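Local coordinates for protein ribonucleoside-diphosphate reductase subunit beta (Bacillus halodurans C-125, PDB 2RCC) that probably serves as the iron-binding small subunit of a class I ribonucleotide reductase, helping to make deoxyribonucleotides for DNA synthesis, at residues Phe194-Asn199 with Asp271-Ile276; Thr253-Ala258 with Glu299-Glu304; Glu282-Phe287 with Asn308-Ile313. One frame throughout, in Å; residues are numbered along the deposited sequence.

Interaction 1 (Phe194-Asn199 with Asp271-Ile276); sequences FAFFYN and DKIPGI
The side chain of N199, on helix 191-202, carries the close part of this contact, fitted against I276 and the carbonyl of P274. N199 CB points toward the loop, with CG anti to the backbone N (chi1 180°). N199 ND2 donates a hydrogen bond to P274 O at 3.0 Å; it is fairly straight, 161° at the hydrogen, and lies both in the carbonyl plane of P274 and nearly in the amide plane of N199. I276 slides past the amide in the opposite direction, so that its CD1 comes within 3.3 Å of N199 CG. The other amide atom, OD1, accepts from R202 NE one helical turn on, which together with the P274 bond fixes the flip of the amide. The carbonyl used here belongs to a type II beta turn from I273 to I276, closed by I276 N to I273 O at 3.1 Å, in the loop between helices 244-268 and 278-295 of this ferritin-like helical fold. G275 suits the turn: a CB here would jam against the preceding carbonyl O and clash with N199 OD1. An alanine at N199 would probably loosen the turn from the helix, since the bond to P274 O and the amide's share of the contact with I276 go with it. Packing is looser at F196, where I273 CD1 sits near the ring plane, 4.0 Å from CE1, the two side chains crossing at about a right angle; A77 and I269 also touch this ring. On the solvent side P274 and G275 are exposed and cover little of the helix.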
loop_
_atom_site.group_PDB
_atom_site.type_symbol
_atom_site.label_atom_id
_atom_site.label_comp_id
_atom_site.label_asym_id
_atom_site.label_seq_id
_atom_site.Cartn_x
_atom_site.Cartn_y
_atom_site.Cartn_z
ATOM N N PHE A 194 -18.076 11.743 12.345
ATOM C CA PHE A 194 -18.769 10.915 11.347
ATOM C C PHE A 194 -20.259 10.875 11.619
ATOM O O PHE A 194 -21.057 11.015 10.703
ATOM C CB PHE A 194 -18.213 9.506 11.280
ATOM C CG PHE A 194 -16.708 9.432 10.963
ATOM C CD1 PHE A 194 -16.085 10.340 10.089
ATOM C CD2 PHE A 194 -15.940 8.434 11.524
ATOM C CE1 PHE A 194 -14.734 10.258 9.798
ATOM C CE2 PHE A 194 -14.551 8.346 11.236
ATOM C CZ PHE A 194 -13.958 9.256 10.374
ATOM N N ALA A 195 -20.636 10.735 12.882
ATOM C CA ALA A 195 -22.053 10.777 13.276
ATOM C C ALA A 195 -22.754 12.055 12.833
ATOM O O ALA A 195 -23.939 12.007 12.468
ATOM C CB ALA A 195 -22.197 10.581 14.800
ATOM N N PHE A 196 -22.047 13.188 12.888
ATOM C CA PHE A 196 -22.567 14.484 12.407
ATOM C C PHE A 196 -23.012 14.359 10.935
ATOM O O PHE A 196 -24.091 14.788 10.569
ATOM C CB PHE A 196 -21.551 15.627 12.624
ATOM C CG PHE A 196 -21.897 16.901 11.883
ATOM C CD1 PHE A 196 -22.693 17.860 12.469
ATOM C CD2 PHE A 196 -21.417 17.144 10.613
ATOM C CE1 PHE A 196 -23.002 19.024 11.799
ATOM C CE2 PHE A 196 -21.766 18.300 9.914
ATOM C CZ PHE A 196 -22.540 19.230 10.509
ATOM N N PHE A 197 -22.166 13.753 10.104
ATOM C CA PHE A 197 -22.483 13.573 8.716
ATOM C C PHE A 197 -23.685 12.640 8.535
ATOM O O PHE A 197 -24.583 12.930 7.733
ATOM C CB PHE A 197 -21.252 13.111 7.927
ATOM C CG PHE A 197 -20.144 14.117 7.928
ATOM C CD1 PHE A 197 -20.316 15.346 7.329
ATOM C CD2 PHE A 197 -18.954 13.858 8.556
ATOM C CE1 PHE A 197 -19.307 16.281 7.339
ATOM C CE2 PHE A 197 -17.945 14.797 8.560
ATOM C CZ PHE A 197 -18.135 15.999 7.958
ATOM N N TYR A 198 -23.719 11.544 9.300
ATOM C CA TYR A 198 -24.851 10.610 9.204
ATOM C C TYR A 198 -26.146 11.240 9.705
ATOM O O TYR A 198 -27.221 10.913 9.184
ATOM C CB TYR A 198 -24.583 9.308 9.978
ATOM C CG TYR A 198 -23.350 8.530 9.553
ATOM C CD1 TYR A 198 -22.983 8.402 8.213
ATOM C CD2 TYR A 198 -22.577 7.864 10.505
ATOM C CE1 TYR A 198 -21.852 7.666 7.846
ATOM C CE2 TYR A 198 -21.471 7.140 10.153
ATOM C CZ TYR A 198 -21.122 7.041 8.829
ATOM O OH TYR A 198 -20.025 6.310 8.517
ATOM N N ASN A 199 -26.048 12.133 10.704
ATOM C CA ASN A 199 -27.229 12.841 11.232
ATOM C C ASN A 199 -27.833 13.706 10.138
ATOM O O ASN A 199 -29.043 13.884 10.093
ATOM C CB ASN A 199 -26.858 13.694 12.467
ATOM C CG ASN A 199 -28.054 14.462 13.061
ATOM O OD1 ASN A 199 -29.044 13.871 13.469
ATOM N ND2 ASN A 199 -27.934 15.777 13.131
ATOM N N ASP A 271 -24.244 21.347 21.920
ATOM C CA ASP A 271 -25.710 21.305 21.880
ATOM C C ASP A 271 -26.271 22.194 20.749
ATOM O O ASP A 271 -27.396 22.636 20.823
ATOM C CB ASP A 271 -26.276 21.720 23.265
ATOM C CG ASP A 271 -25.956 23.172 23.654
ATOM O OD1 ASP A 271 -25.156 23.842 22.968
ATOM O OD2 ASP A 271 -26.491 23.640 24.678
ATOM N N LYS A 272 -25.495 22.438 19.699
ATOM C CA LYS A 272 -25.862 23.398 18.651
ATOM C C LYS A 272 -26.502 22.810 17.387
ATOM O O LYS A 272 -26.973 23.571 16.518
ATOM C CB LYS A 272 -24.607 24.158 18.213
ATOM C CG LYS A 272 -23.960 25.075 19.280
ATOM C CD LYS A 272 -24.658 26.424 19.341
ATOM C CE LYS A 272 -24.228 27.316 20.535
ATOM N NZ LYS A 272 -22.771 27.603 20.532
ATOM N N ILE A 273 -26.554 21.490 17.286
ATOM C CA ILE A 273 -26.992 20.856 16.036
ATOM C C ILE A 273 -28.283 20.100 16.229
ATOM O O ILE A 273 -28.329 19.175 17.028
ATOM C CB ILE A 273 -25.913 19.895 15.502
ATOM C CG1 ILE A 273 -24.592 20.658 15.245
ATOM C CG2 ILE A 273 -26.405 19.187 14.224
ATOM C CD1 ILE A 273 -24.702 21.805 14.137
ATOM N N PRO A 274 -29.321 20.467 15.478
ATOM C CA PRO A 274 -30.568 19.748 15.566
ATOM C C PRO A 274 -30.378 18.235 15.349
ATOM O O PRO A 274 -29.628 17.815 14.483
ATOM C CB PRO A 274 -31.398 20.352 14.411
ATOM C CG PRO A 274 -30.844 21.756 14.262
ATOM C CD PRO A 274 -29.393 21.580 14.493
ATOM N N GLY A 275 -31.010 17.432 16.170
ATOM C CA GLY A 275 -30.886 15.998 16.019
ATOM C C GLY A 275 -29.778 15.332 16.796
ATOM O O GLY A 275 -29.808 14.119 16.878
ATOM N N ILE A 276 -28.837 16.103 17.371
ATOM C CA ILE A 276 -27.742 15.545 18.156
ATOM C C ILE A 276 -27.876 15.994 19.608
ATOM O O ILE A 276 -27.717 17.171 19.913
ATOM C CB ILE A 276 -26.366 15.975 17.620
ATOM C CG1 ILE A 276 -26.194 15.619 16.138
ATOM C CG2 ILE A 276 -25.248 15.322 18.441
ATOM C CD1 ILE A 276 -26.243 14.146 15.837
#

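Interaction 2 (Thr253-Ala258 with Glu299-Glu304); sequences TLMKAA and EKPYPE
P301 and Y302 meet one side of helix 244-268 through M255, A258 and L254, with the two loop side chains set differently against selenomethionine M255. P301 runs alongside it in the opposite direction, and its CB packs 3.5 Å from M255 CG. Y302 crosses the same side chain obliquely. Its chi1 of -51° puts CG anti to the carbonyl carbon, and the ring reaches the helix with its hydroxyl end, Y302 OH lying 3.4 Å from M255 CA. M255 CG approaches the ring obliquely, 3.9 Å from Y302 CZ. One turn from L254, A258 CB lies 3.7 Å from Y302 OH. P301 CB also lies over one face of the Y302 ring, toward its rim. These contacts lay the loop that follows helix 278-295 back across helix 244-268, within the all-helical fold of the ribonucleotide reductase small chain. N290 of helix 278-295 donates through ND2 to Y302 O, and A293 touches both L254 and P301, so the loop is held by both helices. Beyond CG the M255 chain bends at chi3 and its end turns from the loop, SE 4.1 Å from P301 CB. L254 CB keeps a distant 4.4 Å from P301 CG; I184 of helix 172-187 also packs on L254.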
loop_
_atom_site.group_PDB
_atom_site.type_symbol
_atom_site.label_atom_id
_atom_site.label_comp_id
_atom_site.label_asym_id
_atom_site.label_seq_id
_atom_site.Cartn_x
_atom_site.Cartn_y
_atom_site.Cartn_z
ATOM N N THR A 253 -6.068 3.935 28.454
ATOM C CA THR A 253 -5.866 4.573 27.156
ATOM C C THR A 253 -7.200 4.787 26.427
ATOM O O THR A 253 -7.425 5.872 25.890
ATOM C CB THR A 253 -4.834 3.791 26.318
ATOM O OG1 THR A 253 -3.651 3.642 27.113
ATOM C CG2 THR A 253 -4.504 4.533 25.019
ATOM N N LEU A 254 -8.073 3.770 26.425
ATOM C CA LEU A 254 -9.425 3.926 25.867
ATOM C C LEU A 254 -10.250 4.993 26.585
ATOM O O LEU A 254 -10.939 5.766 25.936
ATOM C CB LEU A 254 -10.192 2.602 25.888
ATOM C CG LEU A 254 -9.726 1.546 24.877
ATOM C CD1 LEU A 254 -10.389 0.220 25.194
ATOM C CD2 LEU A 254 -9.980 1.977 23.446
HETATM N N MSE A 255 -10.160 5.059 27.914
HETATM C CA MSE A 255 -10.894 6.092 28.669
HETATM C C MSE A 255 -10.387 7.495 28.386
HETATM O O MSE A 255 -11.185 8.417 28.249
HETATM C CB MSE A 255 -10.832 5.839 30.177
HETATM C CG MSE A 255 -11.550 4.580 30.625
HETATM SE SE MSE A 255 -11.301 4.128 32.505
HETATM C CE MSE A 255 -9.625 4.952 32.996
ATOM N N LYS A 256 -9.068 7.665 28.299
ATOM C CA LYS A 256 -8.475 8.978 27.970
ATOM C C LYS A 256 -8.872 9.405 26.573
ATOM O O LYS A 256 -9.205 10.578 26.338
ATOM C CB LYS A 256 -6.947 8.925 28.095
ATOM C CG LYS A 256 -6.247 10.266 27.920
ATOM N N ALA A 257 -8.830 8.439 25.645
ATOM C CA ALA A 257 -9.233 8.653 24.286
ATOM C C ALA A 257 -10.746 9.008 24.164
ATOM O O ALA A 257 -11.097 9.908 23.421
ATOM C CB ALA A 257 -8.881 7.428 23.461
ATOM N N ALA A 258 -11.604 8.291 24.874
ATOM C CA ALA A 258 -13.048 8.585 24.950
ATOM C C ALA A 258 -13.294 10.008 25.488
ATOM O O ALA A 258 -14.108 10.736 24.952
ATOM C CB ALA A 258 -13.749 7.573 25.832
ATOM N N GLU A 299 -11.480 -6.013 29.209
ATOM C CA GLU A 299 -12.703 -5.684 29.974
ATOM C C GLU A 299 -13.193 -4.267 29.604
ATOM O O GLU A 299 -12.380 -3.373 29.352
ATOM C CB GLU A 299 -12.489 -5.813 31.501
ATOM N N LYS A 300 -14.513 -4.092 29.586
ATOM C CA LYS A 300 -15.147 -2.825 29.215
ATOM C C LYS A 300 -14.805 -1.713 30.202
ATOM O O LYS A 300 -15.044 -1.895 31.383
ATOM C CB LYS A 300 -16.671 -2.980 29.199
ATOM C CG LYS A 300 -17.189 -3.880 28.125
ATOM C CD LYS A 300 -18.691 -3.911 28.138
ATOM C CE LYS A 300 -19.239 -4.741 26.981
ATOM N NZ LYS A 300 -20.715 -4.898 27.026
ATOM N N PRO A 301 -14.242 -0.567 29.742
ATOM C CA PRO A 301 -14.020 0.521 30.720
ATOM C C PRO A 301 -15.303 1.104 31.344
ATOM O O PRO A 301 -15.253 1.600 32.473
ATOM C CB PRO A 301 -13.283 1.595 29.905
ATOM C CG PRO A 301 -13.423 1.214 28.463
ATOM C CD PRO A 301 -13.749 -0.227 28.393
ATOM N N TYR A 302 -16.437 1.017 30.640
ATOM C CA TYR A 302 -17.720 1.568 31.082
ATOM C C TYR A 302 -18.769 0.458 31.110
ATOM O O TYR A 302 -19.756 0.516 30.371
ATOM C CB TYR A 302 -18.167 2.717 30.155
ATOM C CG TYR A 302 -17.105 3.770 29.950
ATOM C CD1 TYR A 302 -16.756 4.631 30.981
ATOM C CD2 TYR A 302 -16.436 3.895 28.725
ATOM C CE1 TYR A 302 -15.764 5.592 30.805
ATOM C CE2 TYR A 302 -15.438 4.861 28.535
ATOM C CZ TYR A 302 -15.120 5.708 29.583
ATOM O OH TYR A 302 -14.154 6.661 29.429
ATOM N N PRO A 303 -18.624 -0.508 32.049
ATOM C CA PRO A 303 -19.564 -1.641 32.099
ATOM C C PRO A 303 -21.019 -1.237 32.228
ATOM O O PRO A 303 -21.866 -1.959 31.735
ATOM C CB PRO A 303 -19.101 -2.459 33.310
ATOM C CG PRO A 303 -18.295 -1.527 34.120
ATOM C CD PRO A 303 -17.653 -0.570 33.152
ATOM N N GLU A 304 -21.308 -0.094 32.856
ATOM C CA GLU A 304 -22.677 0.408 32.938
ATOM C C GLU A 304 -23.291 0.710 31.570
ATOM O O GLU A 304 -24.494 0.587 31.418
ATOM C CB GLU A 304 -22.794 1.636 33.863
ATOM C CG GLU A 304 -22.289 3.018 33.341
ATOM C CD GLU A 304 -20.770 3.184 33.313
ATOM O OE1 GLU A 304 -20.029 2.195 33.440
ATOM O OE2 GLU A 304 -20.317 4.338 33.169
#

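Interaction 3 (Glu282-Phe287 with Asn308-Ile313); sequences ETYISF and NPMKWI
Aromatic contacts dominate where segment 308-313 lies against helix 278-295. N308 CB sits almost centrally over one face of the F287 ring, 3.8 Å from its centroid and 9° off the normal, a CH-pi contact. The N308 amide runs beside Y284, pointing the same way, with OD1 3.3 Å from Y284 CD1 and the two planes 24° apart. The SE atom of selenomethionine M310 makes an oblique Met-aromatic contact, 5.2 Å from the centroid of the Y284 ring. M310 CE lies over one face of that ring, 4.1 Å from Y284 CD2, with I313 CG1 over the same face. A polar bond within the segment shapes it: N308 OD1 accepts from M310 N at 3.1 Å, with the donor 60° out of the carbonyl plane. This is an Asx turn that runs into a type I beta turn from M310 to I313, sharing M310, so the segment beside the helix of this ferritin-like small chain is compactly turned. Aliphatic packing completes the contact: P309 CG presses against T283 CB at 3.5 Å, the two side chains crossing obliquely, and T283 OG1 bonds to E279 O within the helix. The I313 side chain crosses that of Y284 at about a right angle, I313 CG2 3.9 Å from Y284 OH.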
loop_
_atom_site.group_PDB
_atom_site.type_symbol
_atom_site.label_atom_id
_atom_site.label_comp_id
_atom_site.label_asym_id
_atom_site.label_seq_id
_atom_site.Cartn_x
_atom_site.Cartn_y
_atom_site.Cartn_z
ATOM N N GLU A 282 -22.247 11.423 23.986
ATOM C CA GLU A 282 -21.223 11.044 24.933
ATOM C C GLU A 282 -21.381 9.571 25.313
ATOM O O GLU A 282 -20.382 8.859 25.353
ATOM C CB GLU A 282 -21.200 12.018 26.126
ATOM C CG GLU A 282 -20.647 13.376 25.641
ATOM C CD GLU A 282 -20.493 14.426 26.700
ATOM O OE1 GLU A 282 -20.819 14.164 27.857
ATOM O OE2 GLU A 282 -20.061 15.545 26.340
ATOM N N THR A 283 -22.620 9.116 25.513
ATOM C CA THR A 283 -22.893 7.709 25.807
ATOM C C THR A 283 -22.465 6.839 24.625
ATOM O O THR A 283 -21.920 5.774 24.834
ATOM C CB THR A 283 -24.349 7.457 26.137
ATOM O OG1 THR A 283 -24.753 8.354 27.170
ATOM C CG2 THR A 283 -24.607 5.996 26.599
ATOM N N TYR A 284 -22.723 7.296 23.411
ATOM C CA TYR A 284 -22.297 6.599 22.187
ATOM C C TYR A 284 -20.767 6.476 22.108
ATOM O O TYR A 284 -20.249 5.410 21.768
ATOM C CB TYR A 284 -22.901 7.278 20.933
ATOM C CG TYR A 284 -22.350 6.789 19.612
ATOM C CD1 TYR A 284 -22.579 5.484 19.175
ATOM C CD2 TYR A 284 -21.606 7.636 18.786
ATOM C CE1 TYR A 284 -22.050 5.034 17.949
ATOM C CE2 TYR A 284 -21.100 7.205 17.586
ATOM C CZ TYR A 284 -21.331 5.915 17.163
ATOM O OH TYR A 284 -20.798 5.527 15.959
ATOM N N ILE A 285 -20.045 7.539 22.452
ATOM C CA ILE A 285 -18.564 7.472 22.501
ATOM C C ILE A 285 -18.097 6.425 23.559
ATOM O O ILE A 285 -17.165 5.666 23.295
ATOM C CB ILE A 285 -17.940 8.857 22.795
ATOM C CG1 ILE A 285 -18.238 9.822 21.636
ATOM C CG2 ILE A 285 -16.390 8.760 23.050
ATOM C CD1 ILE A 285 -18.097 11.301 22.021
ATOM N N SER A 286 -18.748 6.364 24.716
ATOM C CA SER A 286 -18.423 5.345 25.754
ATOM C C SER A 286 -18.668 3.927 25.250
ATOM O O SER A 286 -17.851 3.006 25.474
ATOM C CB SER A 286 -19.226 5.549 27.041
ATOM O OG SER A 286 -18.871 6.765 27.663
ATOM N N PHE A 287 -19.811 3.761 24.597
ATOM C CA PHE A 287 -20.191 2.504 23.947
ATOM C C PHE A 287 -19.121 2.050 22.925
ATOM O O PHE A 287 -18.772 0.861 22.869
ATOM C CB PHE A 287 -21.550 2.709 23.265
ATOM C CG PHE A 287 -22.062 1.513 22.533
ATOM C CD1 PHE A 287 -22.730 0.508 23.218
ATOM C CD2 PHE A 287 -21.914 1.401 21.155
ATOM C CE1 PHE A 287 -23.233 -0.589 22.549
ATOM C CE2 PHE A 287 -22.417 0.291 20.481
ATOM C CZ PHE A 287 -23.083 -0.698 21.190
ATOM N N ASN A 308 -26.516 1.265 22.965
ATOM C CA ASN A 308 -26.195 2.475 22.205
ATOM C C ASN A 308 -27.465 3.316 22.162
ATOM O O ASN A 308 -28.433 2.902 21.513
ATOM C CB ASN A 308 -25.742 2.128 20.783
ATOM C CG ASN A 308 -25.521 3.363 19.908
ATOM O OD1 ASN A 308 -25.466 4.509 20.377
ATOM N ND2 ASN A 308 -25.385 3.124 18.627
ATOM N N PRO A 309 -27.456 4.515 22.800
ATOM C CA PRO A 309 -28.673 5.321 22.817
ATOM C C PRO A 309 -29.015 6.037 21.513
ATOM O O PRO A 309 -30.165 6.418 21.352
ATOM C CB PRO A 309 -28.418 6.329 23.935
ATOM C CG PRO A 309 -27.005 6.441 24.048
ATOM C CD PRO A 309 -26.355 5.207 23.497
HETATM N N MSE A 310 -28.059 6.240 20.612
HETATM C CA MSE A 310 -28.367 6.833 19.296
HETATM C C MSE A 310 -28.809 5.741 18.355
HETATM O O MSE A 310 -28.063 5.326 17.456
HETATM C CB MSE A 310 -27.199 7.636 18.728
HETATM C CG MSE A 310 -27.300 9.084 19.126
HETATM SE SE MSE A 310 -25.627 9.892 18.931
HETATM C CE MSE A 310 -25.050 9.237 17.209
ATOM N N LYS A 311 -30.057 5.314 18.556
ATOM C CA LYS A 311 -30.655 4.207 17.803
ATOM C C LYS A 311 -30.493 4.369 16.281
ATOM O O LYS A 311 -30.201 3.399 15.592
ATOM C CB LYS A 311 -32.129 3.987 18.221
ATOM N N TRP A 312 -30.624 5.599 15.782
ATOM C CA TRP A 312 -30.484 5.901 14.334
ATOM C C TRP A 312 -29.132 5.585 13.694
ATOM O O TRP A 312 -29.079 5.511 12.480
ATOM C CB TRP A 312 -30.888 7.364 14.005
ATOM C CG TRP A 312 -30.059 8.421 14.656
ATOM C CD1 TRP A 312 -30.352 9.083 15.787
ATOM C CD2 TRP A 312 -28.789 8.927 14.214
ATOM N NE1 TRP A 312 -29.362 9.971 16.099
ATOM C CE2 TRP A 312 -28.386 9.896 15.143
ATOM C CE3 TRP A 312 -27.964 8.663 13.120
ATOM C CZ2 TRP A 312 -27.192 10.593 15.020
ATOM C CZ3 TRP A 312 -26.793 9.362 12.999
ATOM C CH2 TRP A 312 -26.415 10.313 13.942
ATOM N N ILE A 313 -28.056 5.443 14.481
ATOM C CA ILE A 313 -26.705 5.077 13.993
ATOM C C ILE A 313 -26.710 3.629 13.528
ATOM O O ILE A 313 -25.913 3.224 12.669
ATOM C CB ILE A 313 -25.612 5.216 15.114
ATOM C CG1 ILE A 313 -25.204 6.662 15.340
ATOM C CG2 ILE A 313 -24.313 4.473 14.768
ATOM C CD1 ILE A 313 -24.109 7.181 14.385
#

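In the fold
Interactions 2 and 3 lie on neighbouring helices, 244-268 and 278-295, and touch through A258 O with I285 CG2 and through Y302 with S286. Interaction 1 joins helix 191-202 to the loop between those two helices; it meets interaction 3 through W312, which packs on A195, Y198, N199 and I276 and makes a cation-pi contact with R202. Interactions 1 and 2 do not touch, their nearest atoms being about 13 Å apart. Interaction 1 is the most buried and is held across its segments by an amide-carbonyl bond, whereas the partly buried interactions 2 and 3 rely on apolar and aromatic packing of the chain that follows helix 278-295 onto helices 244-268 and 278-295.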